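Local coordinates for protein CRISPR system Cmr subunit Cmr1-1 (Pyrococcus furiosus, PDB 4W8Z) that binds RNA as a capping subunit of the type III-B Cmr ribonucleoprotein complex, part of a CRISPR immune system that defends against mobile genetic elements, at residues F54-A58 with L217-A221; L149-G153 with G297-K301; K224-V230 with V335-G341; A281-F286 with V321-D326. The contacts are given in a common frame with arbitrary orientation. Numbering follows the deposited sequence.

Contact 1. Residues F54-A58 with L217-A221; sequences FGDDA and LPSYA
Two irregular segments meet here, the tight corner F54-A58 and the loop L217-A221, which kinks at S219 (phi/psi -98/16) between P218 (-70/166) and Y220 (-141/164). The backbones are closest at G55 and P218 (CA-CA 4.6 Å). The corner is a type II' beta turn from F54 to D57, closed by D57 N to F54 O at 3.1 Å. G55 occupies the first inner position of the turn at 54/-111, a positive phi that suits glycine, and D56 follows at -62/-44. D57 is the centre of an inverse gamma turn, whose A58 N to D56 O bond is weak (2.6 Å).

Van der Waals contact comes from two rings. The P218 ring, C-gamma exo, lies against the turn with CG 3.9 Å from G55 CA. Y220, chi1 p (39°) and chi2 near -86°, reaches the corner with the hydroxyl end of its ring, placing CE1 4.4 Å from A58 CB.

Y220 OH is modelled 2.3 Å from G55 O, a steric overlap too short for a hydrogen bond, so no interaction is inferred.

The turn links helix 38-54 to helix 58-69, which D57 (chi1 t) N-caps through OD2 to K60 N. Y220 also touches L61 of helix 58-69, and its loop leads toward strand 226-231.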
loop_
_atom_site.group_PDB
_atom_site.type_symbol
_atom_site.label_atom_id
_atom_site.label_comp_id
_atom_site.label_asym_id
_atom_site.label_seq_id
_atom_site.Cartn_x
_atom_site.Cartn_y
_atom_site.Cartn_z
ATOM N N PHE A 54 -11.957 6.839 15.292
ATOM C CA PHE A 54 -11.663 6.608 16.699
ATOM C C PHE A 54 -10.517 7.482 17.193
ATOM O O PHE A 54 -10.458 7.828 18.371
ATOM C CB PHE A 54 -11.351 5.131 16.933
ATOM C CG PHE A 54 -12.519 4.226 16.686
ATOM C CD1 PHE A 54 -13.814 4.700 16.821
ATOM C CD2 PHE A 54 -12.328 2.907 16.314
ATOM C CE1 PHE A 54 -14.897 3.876 16.596
ATOM C CE2 PHE A 54 -13.409 2.074 16.085
ATOM C CZ PHE A 54 -14.695 2.562 16.227
ATOM N N GLY A 55 -9.615 7.838 16.282
ATOM C CA GLY A 55 -8.506 8.722 16.592
ATOM C C GLY A 55 -7.657 8.275 17.768
ATOM O O GLY A 55 -6.954 7.269 17.696
ATOM N N ASP A 56 -7.735 9.031 18.857
ATOM C CA ASP A 56 -6.957 8.756 20.061
ATOM C C ASP A 56 -7.279 7.399 20.689
ATOM O O ASP A 56 -6.377 6.656 21.078
ATOM C CB ASP A 56 -7.189 9.871 21.086
ATOM C CG ASP A 56 -8.648 10.296 21.167
ATOM O OD1 ASP A 56 -9.389 9.733 22.001
ATOM O OD2 ASP A 56 -9.054 11.192 20.394
ATOM N N ASP A 57 -8.568 7.083 20.777
ATOM C CA ASP A 57 -9.047 5.877 21.454
ATOM C C ASP A 57 -8.558 4.589 20.792
ATOM O O ASP A 57 -9.324 3.913 20.103
ATOM C CB ASP A 57 -10.578 5.887 21.496
ATOM C CG ASP A 57 -11.145 4.954 22.551
ATOM O OD1 ASP A 57 -12.226 5.265 23.092
ATOM O OD2 ASP A 57 -10.520 3.913 22.843
ATOM N N ALA A 58 -7.294 4.240 21.024
ATOM C CA ALA A 58 -6.688 3.065 20.397
ATOM C C ALA A 58 -7.278 1.758 20.926
ATOM O O ALA A 58 -7.244 0.732 20.245
ATOM C CB ALA A 58 -5.179 3.077 20.599
ATOM N N LEU A 217 -5.213 14.791 15.253
ATOM C CA LEU A 217 -4.411 13.786 14.553
ATOM C C LEU A 217 -4.097 12.539 15.382
ATOM O O LEU A 217 -3.539 12.635 16.473
ATOM C CB LEU A 217 -3.102 14.413 14.074
ATOM C CG LEU A 217 -2.314 13.592 13.054
ATOM C CD1 LEU A 217 -3.054 13.527 11.730
ATOM C CD2 LEU A 217 -0.917 14.159 12.863
ATOM N N PRO A 218 -4.465 11.356 14.859
ATOM C CA PRO A 218 -4.193 10.072 15.514
ATOM C C PRO A 218 -2.709 9.740 15.483
ATOM O O PRO A 218 -1.959 10.366 14.733
ATOM C CB PRO A 218 -4.990 9.065 14.673
ATOM C CG PRO A 218 -5.970 9.891 13.896
ATOM C CD PRO A 218 -5.276 11.184 13.645
ATOM N N SER A 219 -2.294 8.759 16.278
ATOM C CA SER A 219 -0.888 8.382 16.346
ATOM C C SER A 219 -0.587 7.174 15.464
ATOM O O SER A 219 0.456 6.535 15.607
ATOM C CB SER A 219 -0.482 8.089 17.787
ATOM O OG SER A 219 -1.203 6.983 18.294
ATOM N N TYR A 220 -1.506 6.866 14.556
ATOM C CA TYR A 220 -1.313 5.782 13.604
ATOM C C TYR A 220 -1.871 6.191 12.242
ATOM O O TYR A 220 -2.628 7.158 12.139
ATOM C CB TYR A 220 -1.970 4.488 14.106
ATOM C CG TYR A 220 -3.302 4.684 14.807
ATOM C CD1 TYR A 220 -3.358 4.974 16.166
ATOM C CD2 TYR A 220 -4.501 4.569 14.114
ATOM C CE1 TYR A 220 -4.569 5.157 16.813
ATOM C CE2 TYR A 220 -5.720 4.747 14.753
ATOM C CZ TYR A 220 -5.747 5.039 16.105
ATOM O OH TYR A 220 -6.951 5.222 16.754
ATOM N N ALA A 221 -1.480 5.465 11.200
ATOM C CA ALA A 221 -1.909 5.777 9.843
ATOM C C ALA A 221 -3.408 5.589 9.676
ATOM O O ALA A 221 -3.968 4.571 10.087
ATOM C CB ALA A 221 -1.159 4.917 8.837
#

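Contact 2. Residues L149-G153 with G297-K301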
loop_
_atom_site.group_PDB
_atom_site.type_symbol
_atom_site.label_atom_id
_atom_site.label_comp_id
_atom_site.label_asym_id
_atom_site.label_seq_id
_atom_site.Cartn_x
_atom_site.Cartn_y
_atom_site.Cartn_z
ATOM N N LEU A 149 -7.751 -2.083 0.087
ATOM C CA LEU A 149 -6.521 -2.798 -0.238
ATOM C C LEU A 149 -6.214 -2.742 -1.736
ATOM O O LEU A 149 -5.068 -2.546 -2.134
ATOM C CB LEU A 149 -6.618 -4.254 0.224
ATOM C CG LEU A 149 -5.535 -5.207 -0.282
ATOM C CD1 LEU A 149 -4.158 -4.667 0.061
ATOM C CD2 LEU A 149 -5.733 -6.598 0.305
ATOM N N VAL A 150 -7.240 -2.909 -2.562
ATOM C CA VAL A 150 -7.056 -2.882 -4.007
ATOM C C VAL A 150 -6.870 -1.454 -4.521
ATOM O O VAL A 150 -6.071 -1.207 -5.423
ATOM C CB VAL A 150 -8.246 -3.549 -4.731
ATOM C CG1 VAL A 150 -8.073 -3.473 -6.243
ATOM C CG2 VAL A 150 -8.387 -4.999 -4.289
ATOM N N SER A 151 -7.598 -0.514 -3.927
ATOM C CA SER A 151 -7.586 0.874 -4.387
ATOM C C SER A 151 -6.340 1.669 -3.978
ATOM O O SER A 151 -5.856 2.505 -4.747
ATOM C CB SER A 151 -8.830 1.597 -3.879
ATOM O OG SER A 151 -10.000 1.021 -4.433
ATOM N N LEU A 152 -5.821 1.415 -2.778
ATOM C CA LEU A 152 -4.699 2.202 -2.262
ATOM C C LEU A 152 -3.514 1.353 -1.797
ATOM O O LEU A 152 -2.413 1.870 -1.588
ATOM C CB LEU A 152 -5.169 3.082 -1.104
ATOM C CG LEU A 152 -6.364 4.001 -1.360
ATOM C CD1 LEU A 152 -6.975 4.414 -0.042
ATOM C CD2 LEU A 152 -5.953 5.221 -2.167
ATOM N N GLY A 153 -3.735 0.057 -1.625
ATOM C CA GLY A 153 -2.702 -0.802 -1.085
ATOM C C GLY A 153 -2.078 -1.731 -2.104
ATOM O O GLY A 153 -2.040 -1.432 -3.296
ATOM N N GLY A 297 0.764 5.970 -12.089
ATOM C CA GLY A 297 1.538 5.831 -10.871
ATOM C C GLY A 297 0.680 6.279 -9.703
ATOM O O GLY A 297 0.019 7.308 -9.783
ATOM N N ARG A 298 0.664 5.506 -8.624
ATOM C CA ARG A 298 -0.117 5.880 -7.451
ATOM C C ARG A 298 0.780 6.120 -6.247
ATOM O O ARG A 298 1.614 5.284 -5.916
ATOM C CB ARG A 298 -1.149 4.803 -7.121
ATOM C CG ARG A 298 -2.008 5.121 -5.911
ATOM C CD ARG A 298 -3.024 4.027 -5.656
ATOM N NE ARG A 298 -2.376 2.746 -5.381
ATOM C CZ ARG A 298 -2.800 1.578 -5.854
ATOM N NH1 ARG A 298 -3.880 1.525 -6.622
ATOM N NH2 ARG A 298 -2.145 0.465 -5.553
ATOM N N ILE A 299 0.603 7.264 -5.594
ATOM C CA ILE A 299 1.382 7.605 -4.410
ATOM C C ILE A 299 0.465 7.887 -3.229
ATOM O O ILE A 299 -0.507 8.629 -3.360
ATOM C CB ILE A 299 2.272 8.836 -4.660
ATOM C CG1 ILE A 299 3.266 8.551 -5.781
ATOM C CG2 ILE A 299 3.013 9.235 -3.396
ATOM C CD1 ILE A 299 3.249 9.593 -6.862
ATOM N N ILE A 300 0.755 7.293 -2.078
ATOM C CA ILE A 300 0.012 7.638 -0.876
ATOM C C ILE A 300 0.970 8.037 0.254
ATOM O O ILE A 300 2.004 7.403 0.465
ATOM C CB ILE A 300 -0.920 6.477 -0.427
ATOM C CG1 ILE A 300 -1.719 6.881 0.820
ATOM C CG2 ILE A 300 -0.134 5.203 -0.183
ATOM C CD1 ILE A 300 -2.942 6.026 1.070
ATOM N N LYS A 301 0.627 9.118 0.953
ATOM C CA LYS A 301 1.435 9.633 2.060
ATOM C C LYS A 301 0.643 9.650 3.371
ATOM O O LYS A 301 -0.428 10.246 3.437
ATOM C CB LYS A 301 1.943 11.039 1.730
ATOM C CG LYS A 301 3.091 11.057 0.735
ATOM C CD LYS A 301 3.379 12.453 0.205
ATOM C CE LYS A 301 2.346 12.867 -0.823
ATOM N NZ LYS A 301 2.721 14.128 -1.528
#
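R298 lays its guanidinium over the C-terminal end of helix 136-152 and the start of the following loop, one face covering L152 CA, S151 O and G153 N. Chi1 and chi2 are both t, so the chain runs straight out from strand 294-302 before chi3 (p) bends the head group across the helix end. R298 NH1 comes to 2.9 Å from S151 O, and R298 NH2 to 3.0 Å from G153 O, but the angles are too poor for hydrogen bonds. Two residues along the strand, I300 points the same way and meets L152, with I300 CD1 4.3 Å from L152 CB; L152 also packs on V228 and on W45 of helix 38-54. The contact is wholly buried and joins a helix of the RAMP superfamily region to the antiparallel sheet of the Cmr1-like C-terminal region. A cation facing the carbonyl end of a helix, where the helix dipole is negative, is consistent with a favourable charge-dipole component without well-formed hydrogen bonds, the L152-I300 pair supplying the apolar part.

Contact 3. Residues K224-V230 with V335-G341; sequences KFSDVEV and VTKVWGG
A classic beta bulge interrupts the antiparallel pairing of strand 226-231 with the chain's last strands, 335-337 and 339-340, in the RAMP protein's C-terminal sheet. The short axes of 226-230 and 335-337 run at 143°, 4.8 Å apart at closest approach. V230 and T336 form a hydrogen-bonded pair (V230 N to T336 O 3.0 Å, T336 N to V230 O 2.9 Å); E229 faces K337 in a non-hydrogen-bonded one. The register then slips by one: V338, at phi/psi -98/-37, and W339 both face V228, whose O accepts V338 N (2.7 Å) and W339 N (3.2 Å) while V228 N donates to W339 O (3.0 Å). D227 pairs with G340, non-hydrogen-bonded, and G341 N closes on S226 O at 2.8 Å.

V228 (chi1 t), V230, T336 and W339 (chi1 t, chi2 -101°) share one face. V228 CB lies 4.0 Å from W339 CB, and helix 188-206 covers V338 and W339. On the other face D227 (chi1 m), E229 (chi1 m, chi2 t; also bridged to K301) and K337 (chi1 t) form a network: K337 NZ makes salt bridges to E229 OE1 (3.0 Å) and, through a weak hydrogen bond, to D227 OD2 (3.3 Å).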
loop_
_atom_site.group_PDB
_atom_site.type_symbol
_atom_site.label_atom_id
_atom_site.label_comp_id
_atom_site.label_asym_id
_atom_site.label_seq_id
_atom_site.Cartn_x
_atom_site.Cartn_y
_atom_site.Cartn_z
ATOM N N LYS A 224 -8.224 8.971 6.485
ATOM C CA LYS A 224 -8.654 10.363 6.607
ATOM C C LYS A 224 -7.493 11.338 6.540
ATOM O O LYS A 224 -7.571 12.361 5.861
ATOM C CB LYS A 224 -9.411 10.585 7.914
ATOM C CG LYS A 224 -10.061 11.957 8.011
ATOM C CD LYS A 224 -10.484 12.274 9.428
ATOM C CE LYS A 224 -11.624 13.273 9.445
ATOM N NZ LYS A 224 -12.868 12.676 8.871
ATOM N N PHE A 225 -6.417 11.019 7.247
ATOM C CA PHE A 225 -5.268 11.907 7.295
ATOM C C PHE A 225 -4.143 11.405 6.407
ATOM O O PHE A 225 -3.063 11.061 6.887
ATOM C CB PHE A 225 -4.790 12.074 8.737
ATOM C CG PHE A 225 -5.787 12.776 9.616
ATOM C CD1 PHE A 225 -5.956 14.150 9.530
ATOM C CD2 PHE A 225 -6.571 12.065 10.511
ATOM C CE1 PHE A 225 -6.877 14.800 10.325
ATOM C CE2 PHE A 225 -7.494 12.710 11.308
ATOM C CZ PHE A 225 -7.647 14.079 11.215
ATOM N N SER A 226 -4.409 11.372 5.106
ATOM C CA SER A 226 -3.416 10.935 4.135
ATOM C C SER A 226 -3.540 11.721 2.832
ATOM O O SER A 226 -4.548 12.380 2.594
ATOM C CB SER A 226 -3.557 9.433 3.860
ATOM O OG SER A 226 -4.772 9.146 3.191
ATOM N N ASP A 227 -2.506 11.659 2.000
ATOM C CA ASP A 227 -2.552 12.262 0.675
ATOM C C ASP A 227 -2.413 11.193 -0.386
ATOM O O ASP A 227 -1.502 10.371 -0.326
ATOM C CB ASP A 227 -1.450 13.305 0.500
ATOM C CG ASP A 227 -1.830 14.658 1.068
ATOM O OD1 ASP A 227 -2.971 14.803 1.562
ATOM O OD2 ASP A 227 -0.986 15.579 1.005
ATOM N N VAL A 228 -3.318 11.201 -1.356
ATOM C CA VAL A 228 -3.254 10.256 -2.458
ATOM C C VAL A 228 -3.101 11.024 -3.760
ATOM O O VAL A 228 -3.867 11.944 -4.037
ATOM C CB VAL A 228 -4.503 9.351 -2.519
ATOM C CG1 VAL A 228 -4.370 8.345 -3.645
ATOM C CG2 VAL A 228 -4.707 8.630 -1.198
ATOM N N GLU A 229 -2.096 10.648 -4.545
ATOM C CA GLU A 229 -1.796 11.312 -5.808
ATOM C C GLU A 229 -1.576 10.296 -6.919
ATOM O O GLU A 229 -1.183 9.158 -6.662
ATOM C CB GLU A 229 -0.556 12.191 -5.671
ATOM C CG GLU A 229 -0.683 13.303 -4.655
ATOM C CD GLU A 229 0.661 13.882 -4.254
ATOM O OE1 GLU A 229 0.692 15.042 -3.795
ATOM O OE2 GLU A 229 1.684 13.175 -4.386
ATOM N N VAL A 230 -1.825 10.712 -8.155
ATOM C CA VAL A 230 -1.551 9.871 -9.314
ATOM C C VAL A 230 -0.811 10.659 -10.396
ATOM O O VAL A 230 -0.823 11.892 -10.404
ATOM C CB VAL A 230 -2.842 9.286 -9.929
ATOM C CG1 VAL A 230 -3.622 8.474 -8.904
ATOM C CG2 VAL A 230 -3.702 10.399 -10.510
ATOM N N VAL A 335 1.290 15.872 -11.706
ATOM C CA VAL A 335 0.707 15.031 -10.668
ATOM C C VAL A 335 -0.671 15.545 -10.263
ATOM O O VAL A 335 -0.848 16.741 -10.052
ATOM C CB VAL A 335 1.620 14.982 -9.427
ATOM C CG1 VAL A 335 0.943 14.255 -8.276
ATOM C CG2 VAL A 335 2.950 14.335 -9.777
ATOM N N THR A 336 -1.645 14.647 -10.156
ATOM C CA THR A 336 -2.992 15.039 -9.753
ATOM C C THR A 336 -3.309 14.588 -8.335
ATOM O O THR A 336 -3.152 13.414 -8.006
ATOM C CB THR A 336 -4.053 14.457 -10.696
ATOM O OG1 THR A 336 -3.841 14.958 -12.020
ATOM C CG2 THR A 336 -5.455 14.828 -10.225
ATOM N N LYS A 337 -3.756 15.521 -7.500
ATOM C CA LYS A 337 -4.173 15.189 -6.143
ATOM C C LYS A 337 -5.535 14.498 -6.154
ATOM O O LYS A 337 -6.502 15.023 -6.708
ATOM C CB LYS A 337 -4.216 16.445 -5.272
ATOM C CG LYS A 337 -4.507 16.184 -3.797
ATOM C CD LYS A 337 -3.462 16.838 -2.897
ATOM C CE LYS A 337 -2.171 16.026 -2.862
ATOM N NZ LYS A 337 -1.071 16.703 -2.103
ATOM N N VAL A 338 -5.600 13.316 -5.549
ATOM C CA VAL A 338 -6.829 12.528 -5.508
ATOM C C VAL A 338 -7.550 12.726 -4.175
ATOM O O VAL A 338 -8.781 12.798 -4.122
ATOM C CB VAL A 338 -6.537 11.023 -5.723
ATOM C CG1 VAL A 338 -7.817 10.207 -5.648
ATOM C CG2 VAL A 338 -5.839 10.804 -7.057
ATOM N N TRP A 339 -6.769 12.834 -3.105
ATOM C CA TRP A 339 -7.302 12.971 -1.756
ATOM C C TRP A 339 -6.337 13.780 -0.892
ATOM O O TRP A 339 -5.146 13.485 -0.841
ATOM C CB TRP A 339 -7.551 11.592 -1.149
ATOM C CG TRP A 339 -8.120 11.615 0.231
ATOM C CD1 TRP A 339 -7.440 11.426 1.399
ATOM C CD2 TRP A 339 -9.488 11.827 0.594
ATOM N NE1 TRP A 339 -8.297 11.511 2.466
ATOM C CE2 TRP A 339 -9.561 11.758 2.001
ATOM C CE3 TRP A 339 -10.658 12.070 -0.131
ATOM C CZ2 TRP A 339 -10.761 11.926 2.697
ATOM C CZ3 TRP A 339 -11.847 12.235 0.561
ATOM C CH2 TRP A 339 -11.889 12.163 1.959
ATOM N N GLY A 340 -6.851 14.809 -0.226
ATOM C CA GLY A 340 -6.012 15.689 0.562
ATOM C C GLY A 340 -6.375 15.697 2.031
ATOM O O GLY A 340 -7.277 16.423 2.450
ATOM N N GLY A 341 -5.672 14.887 2.816
ATOM C CA GLY A 341 -5.866 14.850 4.255
ATOM C C GLY A 341 -5.116 15.980 4.935
ATOM O O GLY A 341 -5.382 16.308 6.089
#

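Contact 4. Residues A281-F286 with V321-D326; sequences ASPLWF and VLSNFD
L284, in strand conformation (-129/128), is the main bump, its side chain (chi1 and chi2 both t) set in a hollow formed where V321-D326 curls into a 3-10 turn (S323 -68/-17, N324 -75/2, F325 -79/-15). L284 CD1 lies 3.7 Å from L322 O and 3.8 Å from S323 CA; L284 CD2 sits 3.8 Å from F325 CD2, at the edge of that ring, and 4.2 Å from V321 CG1. F286 (chi1 p) extends the apolar patch, with CD2 4.3 Å from F325 CE2 and ring planes inclined by 33°. At the other end A281 CB nestles beside L322 CD1 (4.1 Å).

P283 and L322 form a single backbone bridge, CA-CA 4.8 Å. L284 N donates to V321 O (3.0 Å); S323 N to S282 O (2.8 Å) and S282 N to S323 OG (3.4 Å, S323 chi1 p) are weak. Helix 237-264 backs the hollow, with Y251 edge-to-face on F325. The chemistry is thus a leucine-filled hollow with mixed walls, apolar toward V321 and F325, backbone toward L322 and S323, fixed by one good hydrogen bond and two weak ones.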
loop_
_atom_site.group_PDB
_atom_site.type_symbol
_atom_site.label_atom_id
_atom_site.label_comp_id
_atom_site.label_asym_id
_atom_site.label_seq_id
_atom_site.Cartn_x
_atom_site.Cartn_y
_atom_site.Cartn_z
ATOM N N ALA A 281 9.218 13.942 8.368
ATOM C CA ALA A 281 8.590 13.505 7.125
ATOM C C ALA A 281 7.889 12.160 7.314
ATOM O O ALA A 281 8.196 11.402 8.237
ATOM C CB ALA A 281 9.614 13.426 6.005
ATOM N N SER A 282 6.949 11.871 6.424
ATOM C CA SER A 282 5.998 10.790 6.633
ATOM C C SER A 282 6.199 9.651 5.641
ATOM O O SER A 282 6.792 9.854 4.580
ATOM C CB SER A 282 4.582 11.349 6.526
ATOM O OG SER A 282 4.472 12.552 7.271
ATOM N N PRO A 283 5.718 8.443 5.987
ATOM C CA PRO A 283 5.813 7.305 5.064
ATOM C C PRO A 283 5.189 7.590 3.697
ATOM O O PRO A 283 4.147 8.244 3.607
ATOM C CB PRO A 283 5.032 6.202 5.782
ATOM C CG PRO A 283 5.118 6.562 7.220
ATOM C CD PRO A 283 5.106 8.058 7.271
ATOM N N LEU A 284 5.833 7.102 2.643
ATOM C CA LEU A 284 5.287 7.201 1.295
ATOM C C LEU A 284 5.291 5.825 0.631
ATOM O O LEU A 284 6.312 5.145 0.598
ATOM C CB LEU A 284 6.084 8.212 0.465
ATOM C CG LEU A 284 5.574 8.587 -0.929
ATOM C CD1 LEU A 284 6.057 9.979 -1.299
ATOM C CD2 LEU A 284 6.030 7.585 -1.976
ATOM N N TRP A 285 4.138 5.416 0.114
ATOM C CA TRP A 285 4.043 4.167 -0.634
ATOM C C TRP A 285 3.775 4.500 -2.082
ATOM O O TRP A 285 3.161 5.522 -2.377
ATOM C CB TRP A 285 2.925 3.268 -0.106
ATOM C CG TRP A 285 3.002 2.916 1.343
ATOM C CD1 TRP A 285 3.971 3.279 2.234
ATOM C CD2 TRP A 285 2.059 2.127 2.074
ATOM N NE1 TRP A 285 3.685 2.762 3.475
ATOM C CE2 TRP A 285 2.515 2.053 3.402
ATOM C CE3 TRP A 285 0.867 1.485 1.734
ATOM C CZ2 TRP A 285 1.824 1.358 4.389
ATOM C CZ3 TRP A 285 0.183 0.792 2.715
ATOM C CH2 TRP A 285 0.665 0.731 4.026
ATOM N N PHE A 286 4.225 3.651 -2.996
ATOM C CA PHE A 286 3.798 3.815 -4.376
ATOM C C PHE A 286 3.523 2.481 -5.051
ATOM O O PHE A 286 3.959 1.424 -4.587
ATOM C CB PHE A 286 4.819 4.631 -5.183
ATOM C CG PHE A 286 6.202 4.040 -5.227
ATOM C CD1 PHE A 286 6.556 3.128 -6.212
ATOM C CD2 PHE A 286 7.163 4.434 -4.313
ATOM C CE1 PHE A 286 7.835 2.604 -6.264
ATOM C CE2 PHE A 286 8.444 3.914 -4.360
ATOM C CZ PHE A 286 8.781 2.995 -5.335
ATOM N N VAL A 321 11.023 4.909 2.025
ATOM C CA VAL A 321 10.865 6.092 1.190
ATOM C C VAL A 321 9.891 7.061 1.861
ATOM O O VAL A 321 8.775 6.681 2.209
ATOM C CB VAL A 321 10.364 5.727 -0.218
ATOM C CG1 VAL A 321 10.105 6.978 -1.034
ATOM C CG2 VAL A 321 11.377 4.829 -0.917
ATOM N N LEU A 322 10.318 8.306 2.055
ATOM C CA LEU A 322 9.511 9.277 2.786
ATOM C C LEU A 322 8.887 10.308 1.863
ATOM O O LEU A 322 9.126 10.305 0.657
ATOM C CB LEU A 322 10.351 9.983 3.847
ATOM C CG LEU A 322 11.040 9.089 4.879
ATOM C CD1 LEU A 322 11.713 9.959 5.924
ATOM C CD2 LEU A 322 10.043 8.120 5.520
ATOM N N SER A 323 8.093 11.202 2.439
ATOM C CA SER A 323 7.269 12.107 1.653
ATOM C C SER A 323 8.068 13.147 0.875
ATOM O O SER A 323 7.547 13.757 -0.052
ATOM C CB SER A 323 6.272 12.814 2.558
ATOM O OG SER A 323 6.960 13.619 3.494
ATOM N N ASN A 324 9.330 13.352 1.233
ATOM C CA ASN A 324 10.154 14.300 0.488
ATOM C C ASN A 324 10.592 13.737 -0.867
ATOM O O ASN A 324 11.324 14.387 -1.616
ATOM C CB ASN A 324 11.374 14.718 1.309
ATOM C CG ASN A 324 12.238 13.545 1.716
ATOM O OD1 ASN A 324 11.791 12.404 1.746
ATOM N ND2 ASN A 324 13.484 13.828 2.047
ATOM N N PHE A 325 10.136 12.524 -1.168
ATOM C CA PHE A 325 10.418 11.864 -2.435
ATOM C C PHE A 325 9.514 12.390 -3.553
ATOM O O PHE A 325 9.796 12.193 -4.735
ATOM C CB PHE A 325 10.259 10.348 -2.272
ATOM C CG PHE A 325 10.173 9.586 -3.567
ATOM C CD1 PHE A 325 11.276 9.456 -4.393
ATOM C CD2 PHE A 325 8.985 8.975 -3.946
ATOM C CE1 PHE A 325 11.196 8.742 -5.578
ATOM C CE2 PHE A 325 8.899 8.262 -5.130
ATOM C CZ PHE A 325 10.007 8.143 -5.945
ATOM N N ASP A 326 8.442 13.085 -3.182
ATOM C CA ASP A 326 7.458 13.521 -4.171
ATOM C C ASP A 326 8.013 14.549 -5.155
ATOM O O ASP A 326 7.553 14.622 -6.292
ATOM C CB ASP A 326 6.208 14.085 -3.484
ATOM C CG ASP A 326 6.531 15.124 -2.429
ATOM O OD1 ASP A 326 7.645 15.697 -2.456
ATOM O OD2 ASP A 326 5.666 15.360 -1.559
#

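In the fold
From the N terminus, the corner after helix 38-54 is met by residues 217-221, closing contact 1, and inside that loop helix 136-152 opens contact 2. Contact 2 closes only on strand 294-302, so it crosses contact 1. Contact 3 opens just after contact 1 closes and ends near the C terminus; contact 4 is nested within it, and contact 2 crosses both. Strand 294-302 joins three contacts, lying between 226-231 and 284-291 in one sheet: I299 and K301 bond to strand 226-231, I300 to W285, and K301 also forms a salt bridge with D326 of contact 4. F225 packs on L217 and P218, linking contact 3 to contact 1 and thus to the N-terminal helices.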